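Local structure of pentafunctional AROM polypeptide (Schizosaccharomyces pombe, 5SWV) at residues 146-151 / 200-205. The protein carries, in this two-enzyme fragment, the 3-dehydroquinate dehydratase and shikimate dehydrogenase activities that work on successive steps of the shikimate pathway. Residues are numbered along the deposited sequence; the frame is centred on the assembly and turned at random.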
ATOM      1  N   TRP A 146      26.727  -2.958 -25.661  1.00 39.08           N
ATOM      2  CA  TRP A 146      27.019  -4.174 -24.891  1.00 39.66           C
ATOM      3  C   TRP A 146      25.960  -5.191 -25.244  1.00 40.21           C
ATOM      4  O   TRP A 146      24.819  -5.076 -24.810  1.00 40.39           O
ATOM      5  CB  TRP A 146      27.079  -3.904 -23.372  1.00 39.15           C
ATOM      6  CG  TRP A 146      28.320  -3.118 -22.923  1.00 38.99           C
ATOM      7  CD1 TRP A 146      29.271  -2.550 -23.729  1.00 39.01           C
ATOM      8  CD2 TRP A 146      28.694  -2.776 -21.581  1.00 38.34           C
ATOM      9  NE1 TRP A 146      30.216  -1.906 -22.975  1.00 38.45           N
ATOM     10  CE2 TRP A 146      29.885  -2.024 -21.655  1.00 38.38           C
ATOM     11  CE3 TRP A 146      28.147  -3.043 -20.326  1.00 38.55           C
ATOM     12  CZ2 TRP A 146      30.545  -1.542 -20.518  1.00 38.61           C
ATOM     13  CZ3 TRP A 146      28.807  -2.552 -19.182  1.00 38.60           C
ATOM     14  CH2 TRP A 146      29.991  -1.818 -19.293  1.00 38.51           C
ATOM     15  N   SER A 147      26.347  -6.163 -26.062  1.00 40.78           N
ATOM     16  CA  SER A 147      25.461  -7.255 -26.458  1.00 42.57           C
ATOM     17  C   SER A 147      25.037  -8.083 -25.249  1.00 43.02           C
ATOM     18  O   SER A 147      25.830  -8.268 -24.329  1.00 43.89           O
ATOM     19  CB  SER A 147      26.167  -8.168 -27.483  1.00 43.66           C
ATOM     20  OG  SER A 147      25.519  -9.425 -27.646  1.00 44.25           O
ATOM     21  N   TRP A 148      23.789  -8.565 -25.264  1.00 43.21           N
ATOM     22  CA  TRP A 148      23.289  -9.543 -24.282  1.00 42.77           C
ATOM     23  C   TRP A 148      23.555 -10.990 -24.716  1.00 44.46           C
ATOM     24  O   TRP A 148      23.603 -11.886 -23.868  1.00 44.85           O
ATOM     25  CB  TRP A 148      21.793  -9.391 -24.075  1.00 41.73           C
ATOM     26  CG  TRP A 148      21.360  -8.089 -23.549  1.00 40.97           C
ATOM     27  CD1 TRP A 148      20.657  -7.134 -24.213  1.00 40.93           C
ATOM     28  CD2 TRP A 148      21.560  -7.595 -22.229  1.00 40.73           C
ATOM     29  NE1 TRP A 148      20.411  -6.067 -23.391  1.00 40.56           N
ATOM     30  CE2 TRP A 148      20.959  -6.322 -22.165  1.00 40.22           C
ATOM     31  CE3 TRP A 148      22.193  -8.101 -21.091  1.00 41.33           C
ATOM     32  CZ2 TRP A 148      20.968  -5.547 -21.015  1.00 40.17           C
ATOM     33  CZ3 TRP A 148      22.202  -7.326 -19.937  1.00 41.42           C
ATOM     34  CH2 TRP A 148      21.589  -6.063 -19.910  1.00 40.75           C
ATOM     35  N   ALA A 149      23.675 -11.217 -26.028  1.00 45.83           N
ATOM     36  CA  ALA A 149      24.038 -12.527 -26.578  1.00 47.25           C
ATOM     37  C   ALA A 149      25.513 -12.856 -26.355  1.00 48.89           C
ATOM     38  O   ALA A 149      25.838 -14.017 -26.169  1.00 49.56           O
ATOM     39  CB  ALA A 149      23.713 -12.597 -28.064  1.00 47.20           C
ATOM     40  N   ARG A 150      26.388 -11.843 -26.406  1.00 50.32           N
ATOM     41  CA  ARG A 150      27.830 -11.983 -26.116  1.00 51.56           C
ATOM     42  C   ARG A 150      28.205 -11.000 -25.007  1.00 50.25           C
ATOM     43  O   ARG A 150      28.793  -9.960 -25.288  1.00 50.59           O
ATOM     44  CB  ARG A 150      28.672 -11.652 -27.354  1.00 53.88           C
ATOM     45  CG  ARG A 150      28.566 -12.643 -28.510  1.00 56.04           C
ATOM     46  CD  ARG A 150      29.224 -12.106 -29.795  1.00 56.53           C
ATOM     47  NE  ARG A 150      28.775 -10.751 -30.185  1.00 56.15           N
ATOM     48  CZ  ARG A 150      27.561 -10.434 -30.668  1.00 55.31           C
ATOM     49  NH1 ARG A 150      26.604 -11.357 -30.834  1.00 55.08           N
ATOM     50  NH2 ARG A 150      27.289  -9.169 -30.980  1.00 54.01           N
ATOM     51  N   PRO A 151      27.885 -11.325 -23.743  1.00 48.74           N
ATOM     52  CA  PRO A 151      27.893 -10.306 -22.712  1.00 47.93           C
ATOM     53  C   PRO A 151      29.169 -10.280 -21.873  1.00 48.72           C
ATOM     54  O   PRO A 151      29.102 -10.441 -20.663  1.00 48.88           O
ATOM     55  CB  PRO A 151      26.688 -10.727 -21.873  1.00 47.75           C
ATOM     56  CG  PRO A 151      26.734 -12.227 -21.917  1.00 47.38           C
ATOM     57  CD  PRO A 151      27.420 -12.616 -23.197  1.00 47.81           C
ATOM     58  N   LEU A 200      16.218  -6.165 -14.871  1.00 34.34           N
ATOM     59  CA  LEU A 200      16.858  -6.280 -16.173  1.00 34.38           C
ATOM     60  C   LEU A 200      15.934  -5.851 -17.301  1.00 33.37           C
ATOM     61  O   LEU A 200      14.873  -6.422 -17.485  1.00 32.91           O
ATOM     62  CB  LEU A 200      17.287  -7.721 -16.367  1.00 35.64           C
ATOM     63  CG  LEU A 200      17.947  -8.123 -17.685  1.00 36.88           C
ATOM     64  CD1 LEU A 200      19.296  -7.436 -17.821  1.00 37.22           C
ATOM     65  CD2 LEU A 200      18.092  -9.641 -17.770  1.00 37.43           C
ATOM     66  N   PHE A 201      16.352  -4.836 -18.048  1.00 33.15           N
ATOM     67  CA  PHE A 201      15.591  -4.315 -19.187  1.00 32.62           C
ATOM     68  C   PHE A 201      16.450  -3.397 -20.039  1.00 32.69           C
ATOM     69  O   PHE A 201      17.596  -3.130 -19.707  1.00 31.67           O
ATOM     70  CB  PHE A 201      14.343  -3.563 -18.724  1.00 31.92           C
ATOM     71  CG  PHE A 201      14.624  -2.384 -17.849  1.00 31.54           C
ATOM     72  CD1 PHE A 201      14.816  -2.545 -16.476  1.00 31.53           C
ATOM     73  CD2 PHE A 201      14.649  -1.099 -18.372  1.00 31.65           C
ATOM     74  CE1 PHE A 201      15.053  -1.448 -15.654  1.00 31.12           C
ATOM     75  CE2 PHE A 201      14.877   0.006 -17.550  1.00 31.48           C
ATOM     76  CZ  PHE A 201      15.093  -0.174 -16.194  1.00 31.18           C
ATOM     77  N   ASN A 202      15.883  -2.955 -21.157  1.00 33.58           N
ATOM     78  CA  ASN A 202      16.497  -1.982 -22.030  1.00 34.28           C
ATOM     79  C   ASN A 202      15.667  -0.724 -21.989  1.00 35.56           C
ATOM     80  O   ASN A 202      14.437  -0.777 -22.145  1.00 34.69           O
ATOM     81  CB  ASN A 202      16.547  -2.481 -23.465  1.00 34.29           C
ATOM     82  CG  ASN A 202      17.406  -3.724 -23.624  1.00 34.34           C
ATOM     83  OD1 ASN A 202      18.539  -3.770 -23.153  1.00 34.37           O
ATOM     84  ND2 ASN A 202      16.873  -4.734 -24.298  1.00 34.43           N
ATOM     85  N   MET A 203      16.339   0.401 -21.765  1.00 37.06           N
ATOM     86  CA  MET A 203      15.711   1.695 -21.949  1.00 38.85           C
ATOM     87  C   MET A 203      15.688   2.042 -23.440  1.00 38.47           C
ATOM     88  O   MET A 203      16.233   1.302 -24.268  1.00 38.53           O
ATOM     89  CB  MET A 203      16.387   2.759 -21.087  1.00 40.86           C
ATOM     90  CG  MET A 203      17.829   3.121 -21.426  1.00 43.30           C
ATOM     91  SD  MET A 203      18.610   4.294 -20.276  1.00 45.91           S
ATOM     92  CE  MET A 203      18.015   3.778 -18.676  1.00 45.39           C
ATOM     93  N   GLY A 204      15.036   3.150 -23.770  1.00 38.13           N
ATOM     94  CA  GLY A 204      14.790   3.532 -25.155  1.00 38.13           C
ATOM     95  C   GLY A 204      13.385   3.133 -25.532  1.00 38.88           C
ATOM     96  O   GLY A 204      12.844   2.178 -24.986  1.00 38.47           O
ATOM     97  N   ARG A 205      12.791   3.862 -26.473  1.00 40.30           N
ATOM     98  CA  ARG A 205      11.473   3.511 -27.011  1.00 40.67           C
ATOM     99  C   ARG A 205      11.452   2.129 -27.635  1.00 39.45           C
ATOM    100  O   ARG A 205      10.433   1.451 -27.563  1.00 38.59           O
ATOM    101  CB  ARG A 205      11.008   4.528 -28.044  1.00 42.35           C
ATOM    102  CG  ARG A 205      10.750   5.897 -27.445  1.00 43.76           C
ATOM    103  CD  ARG A 205      10.087   6.865 -28.426  1.00 45.16           C
ATOM    104  NE  ARG A 205       9.252   7.825 -27.702  1.00 46.38           N
ATOM    105  CZ  ARG A 205       8.103   7.523 -27.077  1.00 48.36           C
ATOM    106  NH1 ARG A 205       7.443   8.476 -26.428  1.00 48.81           N
ATOM    107  NH2 ARG A 205       7.596   6.277 -27.081  1.00 49.51           N
TER
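The indole of Trp148 meets Asn202 at its pyrrole edge and Leu200 at its benzene end, while the ring of Trp154 stacks on it and that of Phe186 meets it as well. At the edge, NE1 of Trp148 donates to OD1 of Asn202 over 3.0 Å, the N-H...O angle being a moderately bent 149°. The oxygen lies close to the indole plane, and the N-H in turn arrives in the carbonyl plane on a lone pair. The amide oxygen thus meets the indole at its edge, and the ring and amide planes are 44° apart. With CG beside the backbone N and anti to the carbonyl carbon, the Asn202 amide reaches the indole although its CB does not head straight for the loop. Its other end, ND2, is hydrogen-bonded to Asn180 OD1 on helix 177-193, a pattern consistent with the modelled orientation, ND2 toward Asn180 and OD1 toward the tryptophan.

Strand 198-203 is the seventh of the parallel strands of the type I dehydroquinase TIM barrel, and the loop 146-151 links strand 134-140 to helix 152-162. The contact therefore ties a loop that follows one barrel strand to a strand two places farther round, beside helix 177-193, whose Leu183 touches both Trp148 and Asn202.

Farther along the indole, the CD1 methyl of Leu200 approaches CH2 of Trp148 obliquely, at 3.4 Å, and CZ3 at 3.6 Å. Chi1 of Leu200, 178°, sets CG opposite the backbone N and carries the branch toward the ring. Within the loop, Ser147 OG accepts the backbone N-H of Arg150 at 2.9 Å in an ST motif.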